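Local coordinates for thiosulfate sulfurtransferase (Pseudomonas aeruginosa, PDB 1YT8), which probably transfers sulfur from thiosulfate to cyanide, as a protein built of repeated rhodanese-like domains, at residues 289-303 and 352-366. Sequence-based numbering, arbitrary orientation.
Sequences RTPEEYEAGHLPGSR and LDGLSEADFSERGAW
H298 and E362 pair through their backbones as a single antiparallel bridge, the hydrogen-bonded kind: H298 N gives to E362 O at 2.7 Å, and E362 N returns a bond to H298 O. The imidazole of H298 illustrates how a flat group can be enclosed from both sides. Its CG lies between the backbone N and the carbonyl carbon (chi1 56°), which folds the ring back beneath the bridge, one face against the Y294 ring and the opposite face under E362 O. At its edge, H298 NE2 makes a weak bond to G364 O, and a water links NE2 with E362 OE2 and A365 O. The E362 carboxylate, turned 77° from the imidazole plane, presents OE2 to the ring edge at CE1 while OE1 passes alongside P300; one water joins OE2 to S302 O in the type II turn 299-302, and another on OE1 is held only weakly by G301 N. A nearly straight bond, G364 N to E295 O at 2.9 Å, joins the loop to the end of helix 291-296.

L299 serves the hydrophobic end. Its CD1 sits squarely over the F360 ring, 3.7 Å from the centroid in a CH-pi contact, whereas CD2 meets CD2 of L352 tip to tip at 3.6 Å. Over one face of the R289 guanidinium lies F360 CE1, the guanidinium and the ring inclined to each other; R289 NH2 bonds G297 O at 2.7 Å.

At the other end R303 runs extended across W366, CG over the six-membered ring and the guanidinium only 9° from parallel to the indole.

Within this rhodanese-like domain, the contact closes the loop after strand 348-352 onto the connection from strand 283-287 to edge strand 303-304. L299 and F360 also touch V328 of strand 324-328, while L352 and L355 reach L269 of helix 269-277.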
loop_
_atom_site.group_PDB
_atom_site.type_symbol
_atom_site.label_atom_id
_atom_site.label_comp_id
_atom_site.label_asym_id
_atom_site.label_seq_id
_atom_site.Cartn_x
_atom_site.Cartn_y
_atom_site.Cartn_z
ATOM N N ARG A 289 10.736 -8.781 -5.901
ATOM C CA ARG A 289 11.485 -8.275 -7.050
ATOM C C ARG A 289 10.689 -7.168 -7.746
ATOM O O ARG A 289 9.598 -6.809 -7.299
ATOM C CB ARG A 289 11.762 -9.416 -8.033
ATOM C CG ARG A 289 12.489 -10.603 -7.417
ATOM C CD ARG A 289 12.548 -11.755 -8.406
ATOM N NE ARG A 289 11.203 -12.186 -8.776
ATOM C CZ ARG A 289 10.903 -12.830 -9.895
ATOM N NH1 ARG A 289 11.860 -13.128 -10.768
ATOM N NH2 ARG A 289 9.644 -13.161 -10.150
ATOM N N THR A 290 11.236 -6.622 -8.830
ATOM C CA THR A 290 10.553 -5.562 -9.575
ATOM C C THR A 290 9.299 -6.115 -10.248
ATOM O O THR A 290 9.175 -7.322 -10.450
ATOM C CB THR A 290 11.456 -4.957 -10.682
ATOM O OG1 THR A 290 11.757 -5.962 -11.663
ATOM C CG2 THR A 290 12.752 -4.423 -10.082
ATOM N N PRO A 291 8.342 -5.238 -10.588
ATOM C CA PRO A 291 7.110 -5.691 -11.243
ATOM C C PRO A 291 7.405 -6.434 -12.552
ATOM O O PRO A 291 6.765 -7.438 -12.865
ATOM C CB PRO A 291 6.350 -4.386 -11.477
ATOM C CG PRO A 291 6.741 -3.565 -10.281
ATOM C CD PRO A 291 8.241 -3.813 -10.215
ATOM N N GLU A 292 8.382 -5.929 -13.302
ATOM C CA GLU A 292 8.768 -6.519 -14.584
ATOM C C GLU A 292 9.238 -7.963 -14.434
ATOM O O GLU A 292 8.839 -8.837 -15.204
ATOM C CB GLU A 292 9.882 -5.695 -15.239
ATOM C CG GLU A 292 9.492 -4.290 -15.700
ATOM C CD GLU A 292 9.199 -3.321 -14.558
ATOM O OE1 GLU A 292 9.837 -3.424 -13.490
ATOM O OE2 GLU A 292 8.336 -2.437 -14.741
ATOM N N GLU A 293 10.097 -8.205 -13.449
ATOM C CA GLU A 293 10.611 -9.545 -13.197
ATOM C C GLU A 293 9.468 -10.478 -12.818
ATOM O O GLU A 293 9.384 -11.604 -13.304
ATOM C CB GLU A 293 11.638 -9.503 -12.070
ATOM C CG GLU A 293 12.940 -8.838 -12.459
ATOM C CD GLU A 293 13.817 -8.560 -11.262
ATOM O OE1 GLU A 293 13.506 -7.611 -10.511
ATOM O OE2 GLU A 293 14.805 -9.299 -11.066
ATOM N N TYR A 294 8.589 -9.994 -11.947
ATOM C CA TYR A 294 7.442 -10.771 -11.502
ATOM C C TYR A 294 6.610 -11.235 -12.701
ATOM O O TYR A 294 6.343 -12.426 -12.854
ATOM C CB TYR A 294 6.565 -9.928 -10.571
ATOM C CG TYR A 294 5.300 -10.626 -10.118
ATOM C CD1 TYR A 294 5.314 -11.507 -9.036
ATOM C CD2 TYR A 294 4.092 -10.425 -10.790
ATOM C CE1 TYR A 294 4.150 -12.172 -8.632
ATOM C CE2 TYR A 294 2.925 -11.086 -10.397
ATOM C CZ TYR A 294 2.964 -11.957 -9.318
ATOM O OH TYR A 294 1.818 -12.611 -8.926
ATOM N N GLU A 295 6.207 -10.293 -13.548
ATOM C CA GLU A 295 5.396 -10.624 -14.716
ATOM C C GLU A 295 6.120 -11.527 -15.707
ATOM O O GLU A 295 5.484 -12.294 -16.433
ATOM C CB GLU A 295 4.910 -9.341 -15.403
ATOM C CG GLU A 295 3.760 -8.663 -14.651
ATOM C CD GLU A 295 3.342 -7.330 -15.253
ATOM O OE1 GLU A 295 3.142 -7.262 -16.485
ATOM O OE2 GLU A 295 3.199 -6.349 -14.489
ATOM N N ALA A 296 7.448 -11.449 -15.727
ATOM C CA ALA A 296 8.242 -12.283 -16.626
ATOM C C ALA A 296 8.171 -13.742 -16.176
ATOM O O ALA A 296 8.316 -14.660 -16.983
ATOM C CB ALA A 296 9.691 -11.810 -16.638
ATOM N N GLY A 297 7.943 -13.943 -14.881
ATOM C CA GLY A 297 7.853 -15.283 -14.331
ATOM C C GLY A 297 7.883 -15.253 -12.814
ATOM O O GLY A 297 8.784 -14.660 -12.223
ATOM N N HIS A 298 6.905 -15.894 -12.181
ATOM C CA HIS A 298 6.830 -15.915 -10.724
ATOM C C HIS A 298 6.224 -17.210 -10.198
ATOM O O HIS A 298 5.613 -17.969 -10.952
ATOM C CB HIS A 298 6.011 -14.717 -10.233
ATOM C CG HIS A 298 4.633 -14.641 -10.815
ATOM N ND1 HIS A 298 3.580 -15.396 -10.345
ATOM C CD2 HIS A 298 4.134 -13.890 -11.826
ATOM C CE1 HIS A 298 2.492 -15.112 -11.039
ATOM N NE2 HIS A 298 2.802 -14.202 -11.944
ATOM N N LEU A 299 6.399 -17.456 -8.903
ATOM C CA LEU A 299 5.872 -18.665 -8.282
ATOM C C LEU A 299 4.357 -18.651 -8.207
ATOM O O LEU A 299 3.752 -17.630 -7.883
ATOM C CB LEU A 299 6.430 -18.845 -6.867
ATOM C CG LEU A 299 7.727 -19.637 -6.702
ATOM C CD1 LEU A 299 8.881 -18.915 -7.375
ATOM C CD2 LEU A 299 8.004 -19.820 -5.223
ATOM N N PRO A 300 3.720 -19.791 -8.508
ATOM C CA PRO A 300 2.258 -19.845 -8.447
ATOM C C PRO A 300 1.798 -19.505 -7.034
ATOM O O PRO A 300 2.384 -19.973 -6.055
ATOM C CB PRO A 300 1.951 -21.294 -8.816
ATOM C CG PRO A 300 3.074 -21.643 -9.751
ATOM C CD PRO A 300 4.272 -21.049 -9.042
ATOM N N GLY A 301 0.765 -18.677 -6.930
ATOM C CA GLY A 301 0.248 -18.311 -5.624
ATOM C C GLY A 301 0.918 -17.113 -4.983
ATOM O O GLY A 301 0.464 -16.637 -3.943
ATOM N N SER A 302 1.995 -16.618 -5.589
ATOM C CA SER A 302 2.694 -15.469 -5.029
ATOM C C SER A 302 2.126 -14.157 -5.557
ATOM O O SER A 302 1.604 -14.092 -6.671
ATOM C CB SER A 302 4.199 -15.553 -5.325
ATOM O OG SER A 302 4.479 -15.445 -6.711
ATOM N N ARG A 303 2.215 -13.119 -4.731
ATOM C CA ARG A 303 1.726 -11.790 -5.079
ATOM C C ARG A 303 2.934 -10.886 -5.288
ATOM O O ARG A 303 3.966 -11.067 -4.643
ATOM C CB ARG A 303 0.854 -11.236 -3.945
ATOM C CG ARG A 303 0.383 -9.798 -4.157
ATOM C CD ARG A 303 -0.513 -9.302 -3.021
ATOM N NE ARG A 303 -0.983 -7.945 -3.282
ATOM C CZ ARG A 303 -1.906 -7.303 -2.570
ATOM N NH1 ARG A 303 -2.484 -7.884 -1.525
ATOM N NH2 ARG A 303 -2.257 -6.073 -2.914
ATOM N N LEU A 352 12.326 -17.930 1.203
ATOM C CA LEU A 352 12.263 -19.213 0.508
ATOM C C LEU A 352 13.578 -19.550 -0.198
ATOM O O LEU A 352 13.972 -18.871 -1.150
ATOM C CB LEU A 352 11.108 -19.187 -0.499
ATOM C CG LEU A 352 10.612 -20.513 -1.079
ATOM C CD1 LEU A 352 10.340 -21.503 0.044
ATOM C CD2 LEU A 352 9.349 -20.263 -1.894
ATOM N N ASP A 353 14.248 -20.600 0.277
ATOM C CA ASP A 353 15.525 -21.033 -0.296
ATOM C C ASP A 353 15.385 -22.209 -1.262
ATOM O O ASP A 353 14.365 -22.901 -1.282
ATOM C CB ASP A 353 16.504 -21.455 0.809
ATOM C CG ASP A 353 16.819 -20.340 1.780
ATOM O OD1 ASP A 353 16.972 -19.186 1.334
ATOM O OD2 ASP A 353 16.938 -20.626 2.993
ATOM N N GLY A 354 16.428 -22.430 -2.057
ATOM C CA GLY A 354 16.439 -23.542 -2.993
ATOM C C GLY A 354 15.622 -23.411 -4.262
ATOM O O GLY A 354 15.398 -24.405 -4.953
ATOM N N LEU A 355 15.175 -22.201 -4.583
ATOM C CA LEU A 355 14.383 -21.995 -5.789
ATOM C C LEU A 355 15.259 -22.005 -7.038
ATOM O O LEU A 355 16.400 -21.543 -7.013
ATOM C CB LEU A 355 13.629 -20.665 -5.716
ATOM C CG LEU A 355 12.604 -20.490 -4.593
ATOM C CD1 LEU A 355 12.002 -19.091 -4.678
ATOM C CD2 LEU A 355 11.515 -21.547 -4.710
ATOM N N SER A 356 14.718 -22.539 -8.127
ATOM C CA SER A 356 15.437 -22.591 -9.394
ATOM C C SER A 356 14.599 -21.847 -10.425
ATOM O O SER A 356 13.438 -21.525 -10.172
ATOM C CB SER A 356 15.653 -24.042 -9.834
ATOM O OG SER A 356 14.422 -24.686 -10.111
ATOM N N GLU A 357 15.185 -21.575 -11.585
ATOM C CA GLU A 357 14.487 -20.853 -12.641
ATOM C C GLU A 357 13.156 -21.497 -13.023
ATOM O O GLU A 357 12.213 -20.808 -13.417
ATOM C CB GLU A 357 15.389 -20.748 -13.873
ATOM C CG GLU A 357 16.787 -20.224 -13.562
ATOM C CD GLU A 357 17.658 -20.094 -14.800
ATOM O OE1 GLU A 357 17.690 -21.045 -15.610
ATOM O OE2 GLU A 357 18.318 -19.043 -14.962
ATOM N N ALA A 358 13.078 -22.818 -12.894
ATOM C CA ALA A 358 11.866 -23.553 -13.239
ATOM C C ALA A 358 10.684 -23.257 -12.318
ATOM O O ALA A 358 9.530 -23.399 -12.724
ATOM C CB ALA A 358 12.154 -25.050 -13.244
ATOM N N ASP A 359 10.965 -22.847 -11.085
ATOM C CA ASP A 359 9.908 -22.551 -10.121
ATOM C C ASP A 359 9.133 -21.267 -10.431
ATOM O O ASP A 359 8.012 -21.082 -9.961
ATOM C CB ASP A 359 10.495 -22.474 -8.707
ATOM C CG ASP A 359 11.110 -23.788 -8.261
ATOM O OD1 ASP A 359 10.413 -24.823 -8.327
ATOM O OD2 ASP A 359 12.285 -23.788 -7.844
ATOM N N PHE A 360 9.736 -20.382 -11.218
ATOM C CA PHE A 360 9.096 -19.128 -11.607
ATOM C C PHE A 360 8.346 -19.405 -12.906
ATOM O O PHE A 360 8.637 -18.821 -13.949
ATOM C CB PHE A 360 10.163 -18.051 -11.817
ATOM C CG PHE A 360 10.911 -17.688 -10.563
ATOM C CD1 PHE A 360 10.533 -16.584 -9.805
ATOM C CD2 PHE A 360 11.978 -18.467 -10.121
ATOM C CE1 PHE A 360 11.204 -16.263 -8.625
ATOM C CE2 PHE A 360 12.653 -18.154 -8.942
ATOM C CZ PHE A 360 12.265 -17.050 -8.194
ATOM N N SER A 361 7.369 -20.304 -12.817
ATOM C CA SER A 361 6.582 -20.736 -13.965
ATOM C C SER A 361 5.376 -19.888 -14.365
ATOM O O SER A 361 5.054 -19.792 -15.549
ATOM C CB SER A 361 6.129 -22.179 -13.734
ATOM O OG SER A 361 5.480 -22.313 -12.478
ATOM N N GLU A 362 4.710 -19.280 -13.389
ATOM C CA GLU A 362 3.529 -18.465 -13.666
ATOM C C GLU A 362 3.921 -17.107 -14.250
ATOM O O GLU A 362 4.820 -16.439 -13.742
ATOM C CB GLU A 362 2.722 -18.293 -12.376
ATOM C CG GLU A 362 1.300 -17.810 -12.575
ATOM C CD GLU A 362 0.505 -17.834 -11.283
ATOM O OE1 GLU A 362 0.304 -18.937 -10.731
ATOM O OE2 GLU A 362 0.087 -16.754 -10.814
ATOM N N ARG A 363 3.235 -16.692 -15.311
ATOM C CA ARG A 363 3.562 -15.433 -15.967
ATOM C C ARG A 363 2.411 -14.439 -16.052
ATOM O O ARG A 363 1.241 -14.815 -16.010
ATOM C CB ARG A 363 4.101 -15.727 -17.369
ATOM C CG ARG A 363 5.094 -16.878 -17.365
ATOM C CD ARG A 363 5.797 -17.080 -18.694
ATOM N NE ARG A 363 6.601 -18.303 -18.674
ATOM C CZ ARG A 363 7.595 -18.537 -17.821
ATOM N NH1 ARG A 363 7.925 -17.631 -16.909
ATOM N NH2 ARG A 363 8.255 -19.686 -17.870
ATOM N N GLY A 364 2.760 -13.162 -16.171
ATOM C CA GLY A 364 1.750 -12.124 -16.264
ATOM C C GLY A 364 1.496 -11.409 -14.952
ATOM O O GLY A 364 2.139 -11.686 -13.938
ATOM N N ALA A 365 0.546 -10.482 -14.975
ATOM C CA ALA A 365 0.193 -9.710 -13.793
ATOM C C ALA A 365 -0.501 -10.580 -12.750
ATOM O O ALA A 365 -1.076 -11.621 -13.074
ATOM C CB ALA A 365 -0.708 -8.551 -14.185
ATOM N N TRP A 366 -0.438 -10.147 -11.494
ATOM C CA TRP A 366 -1.068 -10.874 -10.397
ATOM C C TRP A 366 -2.587 -10.820 -10.538
ATOM O O TRP A 366 -3.152 -9.769 -10.836
ATOM C CB TRP A 366 -0.660 -10.255 -9.056
ATOM C CG TRP A 366 -1.324 -10.871 -7.854
ATOM C CD1 TRP A 366 -1.216 -12.165 -7.427
ATOM C CD2 TRP A 366 -2.178 -10.208 -6.910
ATOM N NE1 TRP A 366 -1.946 -12.349 -6.275
ATOM C CE2 TRP A 366 -2.546 -11.164 -5.937
ATOM C CE3 TRP A 366 -2.666 -8.900 -6.794
ATOM C CZ2 TRP A 366 -3.381 -10.851 -4.855
ATOM C CZ3 TRP A 366 -3.497 -8.588 -5.719
ATOM C CH2 TRP A 366 -3.845 -9.563 -4.764
HETATM O O HOH W 1 -0.198 -14.332 -12.783
HETATM O O HOH W 2 -1.636 -14.465 -4.171
HETATM O O HOH W 3 -0.065 -15.802 -8.034
HETATM O O HOH W 4 -1.499 -18.783 -8.960
#